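Local coordinates for protein carbohydrate deacetylase Agd3 (Neosartorya fumigata, PDB 6NWZ) that is a zinc-binding carbohydrate esterase that removes acetyl groups from the exopolysaccharide galactosaminogalactan and is required for biofilm formation in Aspergillus fumigatus, at residues G62-N67 and G72-I77; D100-L105 and M116-V121; G308-S313 and Y358-A363; Q312-D317 and A321-G326. All coordinates share one frame; numbering follows the deposited sequence.

Interaction 1: G62-N67 and G72-I77; sequences GLPALN and GNYGGI. With NAG (2-acetamido-2-deoxy-beta-D-glucopyranose), chain D.
The carbonyl O of Leu66 takes the backbone N-H of Asn73 at 2.9 Å. This bond lies at the open end of a small antiparallel hairpin made by strands 67-68 and 71-72, within the CBM87 region. Beside it Asn67 and Gly72 form a non-hydrogen-bonded pair, their CA atoms 4.2 Å apart, and the bare glycine leaves its CA within 3.9 Å of Asn67 CB. Farther from the turn the partner is the Tyr74 ring, which crosses the Pro64 and Leu66 side chains at about right angles. Its hydroxyl O comes to 3.4 Å from Pro64 CG, while CD2 meets Leu66 CD2 at 4.1 Å. The carbonyl O of Ala65 approaches the ring at its edge, 3.6 Å from CE2. The rigid proline ring and a leucine methyl give apolar surface for the tyrosine to meet. Tyr74 also touches Asn26 and Leu28 of strand 22-31. The Asn67 side chain leaves the hairpin on the face where Gly72 lies close, but with chi1 at 55° its end turns away. There, in an Asn-X-Ser sequon completed by Ser69, its ND2 is bonded to C1 of the N-acetylglucosamine at 1.4 Å.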
# COMPACT_ATOMS: atom_id res chain seq x y z
N GLY A 62 -21.48 15.15 -24.30
CA GLY A 62 -22.31 14.01 -24.64
C GLY A 62 -21.78 12.73 -24.02
O GLY A 62 -20.59 12.57 -23.79
N LEU A 63 -22.71 11.80 -23.73
CA LEU A 63 -22.32 10.53 -23.12
C LEU A 63 -21.76 9.58 -24.18
O LEU A 63 -22.12 9.67 -25.35
CB LEU A 63 -23.52 9.88 -22.43
CG LEU A 63 -24.48 10.79 -21.68
CD1 LEU A 63 -25.77 10.90 -22.46
CD2 LEU A 63 -24.73 10.27 -20.28
N PRO A 64 -20.89 8.65 -23.78
CA PRO A 64 -20.44 7.62 -24.72
C PRO A 64 -21.56 6.64 -25.06
O PRO A 64 -22.65 6.73 -24.49
CB PRO A 64 -19.30 6.93 -23.97
CG PRO A 64 -19.63 7.14 -22.52
CD PRO A 64 -20.25 8.51 -22.46
N ALA A 65 -21.31 5.73 -26.00
CA ALA A 65 -22.28 4.69 -26.33
C ALA A 65 -22.48 3.77 -25.13
O ALA A 65 -21.58 3.00 -24.77
CB ALA A 65 -21.82 3.90 -27.55
N LEU A 66 -23.66 3.83 -24.51
CA LEU A 66 -23.91 3.02 -23.32
C LEU A 66 -24.08 1.54 -23.67
O LEU A 66 -23.75 0.68 -22.85
CB LEU A 66 -25.14 3.53 -22.57
CG LEU A 66 -25.01 4.90 -21.89
CD1 LEU A 66 -26.24 5.21 -21.05
CD2 LEU A 66 -23.78 4.93 -21.02
N ASN A 67 -24.57 1.23 -24.86
CA ASN A 67 -24.75 -0.16 -25.25
C ASN A 67 -24.83 -0.25 -26.77
O ASN A 67 -25.01 0.74 -27.47
CB ASN A 67 -25.99 -0.77 -24.60
CG ASN A 67 -27.26 0.02 -24.88
OD1 ASN A 67 -27.64 0.90 -24.10
ND2 ASN A 67 -27.92 -0.29 -25.99
N GLY A 72 -24.10 -4.42 -23.20
CA GLY A 72 -23.90 -3.20 -22.42
C GLY A 72 -22.42 -2.90 -22.27
O GLY A 72 -21.62 -3.79 -21.95
N ASN A 73 -22.05 -1.64 -22.49
CA ASN A 73 -20.65 -1.25 -22.51
C ASN A 73 -20.07 -0.96 -21.14
O ASN A 73 -18.85 -0.82 -21.02
CB ASN A 73 -20.45 -0.03 -23.41
CG ASN A 73 -20.38 -0.38 -24.87
OD1 ASN A 73 -20.71 -1.50 -25.27
ND2 ASN A 73 -19.94 0.57 -25.69
N TYR A 74 -20.89 -0.88 -20.10
CA TYR A 74 -20.41 -0.50 -18.78
C TYR A 74 -21.10 -1.31 -17.70
O TYR A 74 -22.33 -1.47 -17.73
CB TYR A 74 -20.61 1.00 -18.54
CG TYR A 74 -19.89 1.86 -19.55
CD1 TYR A 74 -18.53 2.15 -19.41
CD2 TYR A 74 -20.55 2.36 -20.66
CE1 TYR A 74 -17.87 2.92 -20.34
CE2 TYR A 74 -19.90 3.14 -21.59
CZ TYR A 74 -18.56 3.42 -21.43
OH TYR A 74 -17.91 4.20 -22.36
N GLY A 75 -20.32 -1.81 -16.75
CA GLY A 75 -20.81 -2.59 -15.64
C GLY A 75 -21.18 -1.78 -14.43
O GLY A 75 -21.73 -2.32 -13.47
N GLY A 76 -20.89 -0.49 -14.45
CA GLY A 76 -21.22 0.37 -13.34
C GLY A 76 -20.98 1.81 -13.72
O GLY A 76 -20.26 2.11 -14.68
N ILE A 77 -21.61 2.70 -12.96
CA ILE A 77 -21.50 4.13 -13.18
C ILE A 77 -21.24 4.81 -11.84
O ILE A 77 -21.91 4.50 -10.85
CB ILE A 77 -22.77 4.71 -13.84
CG1 ILE A 77 -23.17 3.88 -15.06
CG2 ILE A 77 -22.53 6.16 -14.23
CD1 ILE A 77 -24.58 4.12 -15.55
C1 NAG D . -29.15 0.40 -26.30
C2 NAG D . -29.39 0.55 -27.81
C3 NAG D . -30.76 1.17 -28.07
C4 NAG D . -31.85 0.37 -27.35
C5 NAG D . -31.51 0.27 -25.87
C6 NAG D . -32.49 -0.58 -25.09
C7 NAG D . -27.72 1.02 -29.55
C8 NAG D . -28.16 -0.26 -30.19
N2 NAG D . -28.34 1.36 -28.42
O3 NAG D . -31.02 1.18 -29.47
O4 NAG D . -33.11 1.00 -27.52
O5 NAG D . -30.22 -0.34 -25.71
O6 NAG D . -32.29 -0.45 -23.69
O7 NAG D . -26.84 1.72 -30.04

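Interaction 2: D100-L105 and M116-V121; sequences DQWNQL and MVQFDV
Met116 reaches Trp102 and Leu105 by holding CG anti to its backbone N (chi1 172°), running straight to the sulfur and bending only at the last torsion (chi3 -66°). The extended chain puts SD at the edge of the Trp102 indole, near its plane and 4.1 Å from CZ3; the bend at chi3 then turns CE onto Leu105 CB at 4.1 Å. An unbranched, flexible methionine suits the job of spanning a wide gap, since the axes of helix 100-105 and strand 116-119 stay 12.7 Å apart. Gln118 comes at the indole from the opposite direction, bent at chi2, its amide nearly parallel to the ring plane. NE2 approaches obliquely, 3.7 Å from Trp102 CZ3. The N-H donors of both have partners outside the two segments: Gln118 NE2 bonds to Gln211 OE1, and Trp102 NE1 to Ser95 OG. The benzo rim of Trp102 meets both the Met116 sulfur and the Gln118 amide, while Leu105 CD1 lies above the rim of one ring face. Helix and strand, joined by a short link, run at 132° in the CBM87 region. Strand 115-119 has parallel neighbours in strands 76-80 and 209-214; Trp102 also touches Val79 of the first, and Val117 packs on helix 224-237.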
# COMPACT_ATOMS: atom_id res chain seq x y z
N ASP A 100 -32.39 14.66 -20.16
CA ASP A 100 -32.46 13.52 -21.05
C ASP A 100 -31.24 12.62 -20.91
O ASP A 100 -31.35 11.40 -21.05
CB ASP A 100 -32.63 13.99 -22.50
CG ASP A 100 -32.69 12.84 -23.48
OD1 ASP A 100 -31.62 12.39 -23.95
OD2 ASP A 100 -33.81 12.37 -23.78
N GLN A 101 -30.07 13.20 -20.63
CA GLN A 101 -28.87 12.39 -20.43
C GLN A 101 -28.98 11.55 -19.16
O GLN A 101 -28.59 10.38 -19.15
CB GLN A 101 -27.64 13.28 -20.38
CG GLN A 101 -27.37 14.02 -21.68
CD GLN A 101 -26.03 14.73 -21.69
OE1 GLN A 101 -25.77 15.61 -20.87
NE2 GLN A 101 -25.17 14.34 -22.62
N TRP A 102 -29.51 12.13 -18.08
CA TRP A 102 -29.70 11.36 -16.86
C TRP A 102 -30.71 10.24 -17.06
O TRP A 102 -30.59 9.18 -16.44
CB TRP A 102 -30.14 12.27 -15.71
CG TRP A 102 -29.00 12.98 -15.05
CD1 TRP A 102 -28.62 14.27 -15.25
CD2 TRP A 102 -28.10 12.44 -14.08
NE1 TRP A 102 -27.53 14.57 -14.46
CE2 TRP A 102 -27.20 13.46 -13.73
CE3 TRP A 102 -27.98 11.19 -13.46
CZ2 TRP A 102 -26.18 13.27 -12.80
CZ3 TRP A 102 -26.96 11.00 -12.54
CH2 TRP A 102 -26.08 12.04 -12.22
N ASN A 103 -31.71 10.45 -17.92
CA ASN A 103 -32.68 9.40 -18.19
C ASN A 103 -32.08 8.28 -19.03
O ASN A 103 -32.45 7.11 -18.86
CB ASN A 103 -33.91 9.99 -18.88
CG ASN A 103 -34.77 10.81 -17.93
OD1 ASN A 103 -34.79 10.56 -16.73
ND2 ASN A 103 -35.49 11.78 -18.48
N GLN A 104 -31.16 8.60 -19.95
CA GLN A 104 -30.44 7.55 -20.66
C GLN A 104 -29.66 6.67 -19.68
O GLN A 104 -29.63 5.45 -19.82
CB GLN A 104 -29.49 8.16 -21.69
CG GLN A 104 -30.16 9.00 -22.75
CD GLN A 104 -29.15 9.62 -23.70
OE1 GLN A 104 -28.30 8.93 -24.26
NE2 GLN A 104 -29.23 10.94 -23.89
N LEU A 105 -29.02 7.29 -18.68
CA LEU A 105 -28.29 6.51 -17.69
C LEU A 105 -29.23 5.65 -16.87
O LEU A 105 -28.93 4.48 -16.60
CB LEU A 105 -27.48 7.45 -16.79
CG LEU A 105 -26.39 8.27 -17.48
CD1 LEU A 105 -25.72 9.21 -16.50
CD2 LEU A 105 -25.37 7.37 -18.14
N MET A 116 -25.41 2.12 -9.98
CA MET A 116 -24.80 3.45 -10.01
C MET A 116 -24.43 3.88 -8.60
O MET A 116 -25.17 3.63 -7.64
CB MET A 116 -25.75 4.48 -10.63
CG MET A 116 -25.27 5.92 -10.50
SD MET A 116 -26.39 7.11 -11.25
CE MET A 116 -26.27 6.65 -12.98
N VAL A 117 -23.27 4.52 -8.47
CA VAL A 117 -22.79 5.06 -7.21
C VAL A 117 -22.66 6.57 -7.34
O VAL A 117 -22.12 7.06 -8.34
CB VAL A 117 -21.44 4.43 -6.81
CG1 VAL A 117 -20.84 5.17 -5.62
CG2 VAL A 117 -21.62 2.95 -6.49
N GLN A 118 -23.17 7.30 -6.36
CA GLN A 118 -23.04 8.75 -6.30
C GLN A 118 -22.51 9.15 -4.94
O GLN A 118 -23.10 8.79 -3.91
CB GLN A 118 -24.38 9.44 -6.57
CG GLN A 118 -24.97 9.13 -7.93
CD GLN A 118 -25.78 10.28 -8.46
OE1 GLN A 118 -25.36 11.44 -8.40
NE2 GLN A 118 -26.96 9.97 -9.00
N PHE A 119 -21.41 9.89 -4.92
CA PHE A 119 -20.86 10.40 -3.67
C PHE A 119 -20.62 11.89 -3.80
O PHE A 119 -20.52 12.44 -4.90
CB PHE A 119 -19.56 9.66 -3.27
CG PHE A 119 -18.42 9.80 -4.25
CD1 PHE A 119 -17.63 10.94 -4.28
CD2 PHE A 119 -18.11 8.75 -5.11
CE1 PHE A 119 -16.57 11.05 -5.18
CE2 PHE A 119 -17.05 8.86 -6.01
CZ PHE A 119 -16.28 10.01 -6.04
N ASP A 120 -20.54 12.55 -2.64
CA ASP A 120 -20.43 14.00 -2.54
C ASP A 120 -21.69 14.67 -3.10
O ASP A 120 -21.62 15.67 -3.81
CB ASP A 120 -19.17 14.52 -3.23
CG ASP A 120 -18.84 15.95 -2.85
OD1 ASP A 120 -19.39 16.44 -1.84
OD2 ASP A 120 -18.04 16.59 -3.57
N VAL A 121 -22.85 14.11 -2.77
CA VAL A 121 -24.13 14.65 -3.21
C VAL A 121 -24.93 15.11 -2.00
O VAL A 121 -24.79 14.58 -0.89
CB VAL A 121 -24.94 13.62 -4.03
CG1 VAL A 121 -24.18 13.24 -5.30
CG2 VAL A 121 -25.26 12.38 -3.21

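Interaction 3: G308-S313 and Y358-A363; sequences GNIEQS and YDWTVA
The main interaction between Ile310 and Trp360 is a CH-pi contact. The CG2 methyl of Ile310 sits over one face of the indole, 3.6 Å from the centroid of its five-membered ring and 21° off the normal. CG2 is anti to the backbone N, which carries it outward from helix 306-313 to the loop leading into helix 362-366. Dispersion contacts come from the other branch of the isoleucine, whose CD1 lies 3.9 Å from Trp360 CG and equally far from Tyr358 OH. A beta-branched residue suits the place because its two arms spread over the indole, and the longer one also reaches Tyr358. Among the flat groups, Trp360 CE3 stands 3.3 Å above the Tyr358 ring plane, displaced toward the rim, and Asp359 OD1 lies over the indole face opposite Ile310. The polar ends of the two aromatic residues bond outside the pair of segments: Trp360 NE1 gives a hydrogen bond to Gly326 O, and Tyr358 OH is bonded to Gln416 OE1 of helix 400-417. In the deacetylase region the contact joins helix 306-313 to the loop before helix 362-366, away from the annotated zinc sites. With aliphatic groups alone supplied by the helix, adhesion rests on shape and dispersion, while the outside hydrogen bonds probably fix how the two aromatic rings are turned.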
# COMPACT_ATOMS: atom_id res chain seq x y z
N GLY A 308 29.69 -4.31 9.66
CA GLY A 308 29.40 -4.13 11.07
C GLY A 308 29.65 -5.38 11.88
O GLY A 308 29.91 -5.30 13.08
N ASN A 309 29.56 -6.55 11.24
CA ASN A 309 29.89 -7.79 11.93
C ASN A 309 31.39 -7.93 12.12
O ASN A 309 31.85 -8.34 13.19
CB ASN A 309 29.32 -8.98 11.14
CG ASN A 309 29.82 -10.31 11.66
OD1 ASN A 309 30.44 -11.08 10.93
ND2 ASN A 309 29.55 -10.59 12.93
N ILE A 310 32.18 -7.58 11.10
CA ILE A 310 33.63 -7.70 11.23
C ILE A 310 34.16 -6.68 12.22
O ILE A 310 35.07 -6.97 13.01
CB ILE A 310 34.29 -7.55 9.85
CG1 ILE A 310 33.66 -8.50 8.83
CG2 ILE A 310 35.80 -7.79 9.95
CD1 ILE A 310 33.85 -9.97 9.16
N GLU A 311 33.61 -5.46 12.21
CA GLU A 311 34.12 -4.42 13.11
C GLU A 311 33.83 -4.76 14.57
O GLU A 311 34.66 -4.50 15.45
CB GLU A 311 33.52 -3.06 12.74
CG GLU A 311 33.99 -2.53 11.39
CD GLU A 311 33.77 -1.04 11.24
OE1 GLU A 311 34.73 -0.33 10.87
OE2 GLU A 311 32.64 -0.58 11.50
N GLN A 312 32.66 -5.34 14.84
CA GLN A 312 32.34 -5.75 16.20
C GLN A 312 33.28 -6.85 16.68
O GLN A 312 33.80 -6.79 17.80
CB GLN A 312 30.88 -6.20 16.29
CG GLN A 312 30.50 -6.79 17.63
CD GLN A 312 30.68 -5.82 18.79
OE1 GLN A 312 30.00 -4.80 18.87
NE2 GLN A 312 31.61 -6.13 19.69
N SER A 313 33.52 -7.87 15.84
CA SER A 313 34.47 -8.91 16.21
C SER A 313 35.86 -8.35 16.42
O SER A 313 36.60 -8.84 17.28
CB SER A 313 34.50 -10.00 15.14
OG SER A 313 33.26 -10.68 15.06
N TYR A 358 36.62 -10.46 -0.20
CA TYR A 358 36.22 -10.89 1.14
C TYR A 358 37.07 -12.07 1.58
O TYR A 358 37.05 -13.13 0.95
CB TYR A 358 34.74 -11.26 1.15
CG TYR A 358 34.22 -11.59 2.54
CD1 TYR A 358 34.34 -12.88 3.05
CD2 TYR A 358 33.64 -10.62 3.34
CE1 TYR A 358 33.89 -13.18 4.32
CE2 TYR A 358 33.18 -10.92 4.61
CZ TYR A 358 33.30 -12.20 5.09
OH TYR A 358 32.85 -12.51 6.36
N ASP A 359 37.81 -11.88 2.68
CA ASP A 359 38.79 -12.87 3.11
C ASP A 359 38.79 -13.06 4.62
O ASP A 359 39.84 -13.36 5.21
CB ASP A 359 40.20 -12.49 2.64
CG ASP A 359 40.59 -11.07 3.02
OD1 ASP A 359 39.97 -10.49 3.94
OD2 ASP A 359 41.52 -10.53 2.39
N TRP A 360 37.65 -12.88 5.27
CA TRP A 360 37.59 -13.01 6.72
C TRP A 360 37.17 -14.43 7.11
O TRP A 360 36.43 -15.10 6.39
CB TRP A 360 36.63 -11.98 7.32
CG TRP A 360 37.21 -10.60 7.37
CD1 TRP A 360 38.05 -10.09 8.32
CD2 TRP A 360 37.01 -9.55 6.42
NE1 TRP A 360 38.38 -8.79 8.02
CE2 TRP A 360 37.75 -8.43 6.86
CE3 TRP A 360 36.27 -9.44 5.23
CZ2 TRP A 360 37.77 -7.22 6.16
CZ3 TRP A 360 36.29 -8.23 4.54
CH2 TRP A 360 37.04 -7.15 5.01
N THR A 361 37.65 -14.86 8.27
CA THR A 361 37.41 -16.21 8.75
C THR A 361 35.99 -16.36 9.29
O THR A 361 35.39 -15.40 9.78
CB THR A 361 38.41 -16.56 9.85
OG1 THR A 361 39.73 -16.19 9.43
CG2 THR A 361 38.39 -18.05 10.16
N VAL A 362 35.47 -17.58 9.19
CA VAL A 362 34.23 -17.91 9.90
C VAL A 362 34.40 -17.69 11.39
O VAL A 362 33.53 -17.11 12.05
CB VAL A 362 33.81 -19.36 9.59
CG1 VAL A 362 32.73 -19.81 10.55
CG2 VAL A 362 33.31 -19.47 8.16
N ALA A 363 35.54 -18.12 11.95
CA ALA A 363 35.81 -17.90 13.37
C ALA A 363 35.84 -16.42 13.71
O ALA A 363 35.43 -16.03 14.82
CB ALA A 363 37.13 -18.55 13.76

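Interaction 4: Q312-D317 and A321-G326; sequences QSSSTD and AACNGG
Ser314 and Gly326 bring the two backbones together, their CA atoms 5.1 Å apart. Ser314 is the first residue to leave the helical conformation at the end of helix 306-313. Ser315, just beyond, gives two bonds back to Gln312 O, one from its backbone N and one from OG at 2.6 Å, the latter in the carbonyl plane. Thr316 then occupies the N-cap of the short helix 317-321, its OG1 bonded to Gly319 N. The helical bond from Ala321 N to Asp317 O, 3.2 Å long, links the two segments directly. Past that helix the chain reverses in a type I' beta turn from Cys323 to Gly326, closed by Gly326 N on Cys323 O at 3.0 Å. Asn324 and Gly325, which hold the positive phi angles of such a turn, are residue types that tolerate them well. The end of helix 306-313, the short helix 317-321 and the type I' turn lie together in the deacetylase region, tied to helix 362-366 by the Cys323-Cys364 disulfide. Ser314 OG faces the turn, 3.2 Å from both Cys323 CB and Gly326 CA, while its hydrogen bond goes back to Ile310 O in the preceding helical turn. Small serines allow close approach to the disulfide: Ser313 CB lies 3.6 Å from Cys323 SG, and Ser313 OG is bonded to Cys364 O.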
# COMPACT_ATOMS: atom_id res chain seq x y z
N GLN A 312 32.66 -5.34 14.84
CA GLN A 312 32.34 -5.75 16.20
C GLN A 312 33.28 -6.85 16.68
O GLN A 312 33.80 -6.79 17.80
CB GLN A 312 30.88 -6.20 16.29
CG GLN A 312 30.50 -6.79 17.63
CD GLN A 312 30.68 -5.82 18.79
OE1 GLN A 312 30.00 -4.80 18.87
NE2 GLN A 312 31.61 -6.13 19.69
N SER A 313 33.52 -7.87 15.84
CA SER A 313 34.47 -8.91 16.21
C SER A 313 35.86 -8.35 16.42
O SER A 313 36.60 -8.84 17.28
CB SER A 313 34.50 -10.00 15.14
OG SER A 313 33.26 -10.68 15.06
N SER A 314 36.24 -7.33 15.66
CA SER A 314 37.54 -6.70 15.79
C SER A 314 37.58 -5.63 16.86
O SER A 314 38.57 -4.89 16.94
CB SER A 314 37.96 -6.08 14.45
OG SER A 314 37.81 -7.00 13.40
N SER A 315 36.54 -5.53 17.69
CA SER A 315 36.49 -4.49 18.72
C SER A 315 37.54 -4.68 19.80
O SER A 315 37.90 -3.71 20.47
CB SER A 315 35.10 -4.45 19.35
OG SER A 315 34.76 -5.70 19.91
N THR A 316 38.04 -5.90 20.00
CA THR A 316 39.10 -6.17 20.95
C THR A 316 40.40 -6.46 20.21
O THR A 316 40.43 -6.66 19.00
CB THR A 316 38.74 -7.35 21.87
OG1 THR A 316 39.16 -8.59 21.28
CG2 THR A 316 37.24 -7.39 22.09
N ASP A 317 41.50 -6.47 20.97
CA ASP A 317 42.81 -6.68 20.36
C ASP A 317 42.94 -8.09 19.78
O ASP A 317 43.36 -8.26 18.63
CB ASP A 317 43.91 -6.41 21.39
CG ASP A 317 43.91 -4.98 21.86
OD1 ASP A 317 44.57 -4.13 21.22
OD2 ASP A 317 43.22 -4.69 22.87
N ALA A 321 43.05 -9.41 15.66
CA ALA A 321 44.01 -10.36 15.10
C ALA A 321 43.31 -11.52 14.41
O ALA A 321 43.85 -12.10 13.46
CB ALA A 321 44.94 -10.88 16.21
N ALA A 322 42.11 -11.87 14.88
CA ALA A 322 41.33 -12.93 14.26
C ALA A 322 40.56 -12.47 13.03
O ALA A 322 39.96 -13.31 12.35
CB ALA A 322 40.35 -13.52 15.28
N CYS A 323 40.57 -11.17 12.72
CA CYS A 323 39.81 -10.62 11.61
C CYS A 323 40.69 -9.80 10.69
O CYS A 323 40.27 -8.77 10.16
CB CYS A 323 38.64 -9.78 12.12
SG CYS A 323 37.40 -10.67 13.09
N ASN A 324 41.94 -10.24 10.49
CA ASN A 324 42.88 -9.60 9.58
C ASN A 324 43.12 -8.13 9.93
O ASN A 324 43.39 -7.31 9.05
CB ASN A 324 42.41 -9.71 8.12
CG ASN A 324 42.10 -11.14 7.72
OD1 ASN A 324 42.67 -12.09 8.25
ND2 ASN A 324 41.17 -11.30 6.78
N GLY A 325 43.03 -7.78 11.21
CA GLY A 325 43.22 -6.41 11.64
C GLY A 325 41.95 -5.59 11.76
O GLY A 325 41.99 -4.53 12.39
N GLY A 326 40.84 -6.05 11.18
CA GLY A 326 39.58 -5.35 11.26
C GLY A 326 38.88 -5.35 9.93
O GLY A 326 39.32 -5.99 8.97

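In the fold
The four contacts fall into two pairs on opposite sides of the chain's centre. Interactions 1 and 2, with centres 12 Å apart, belong to the CBM87 region and meet where strands 76-80 and 115-119 pair, Ile77 O lying 2.7 Å from Val117 N. A zinc site lies near them: the side chain of Met116 is about 7 Å from that of the zinc ligand Glu210 and about 12 Å from a zinc ion. Interactions 3 and 4, with centres 8 Å apart, share Gln312 and Ser313 of helix 306-313 in the deacetylase region; Asp359 O and Asn324 ND2 also join them. Nearest atoms of interactions 2 and 3 are about 51 Å apart.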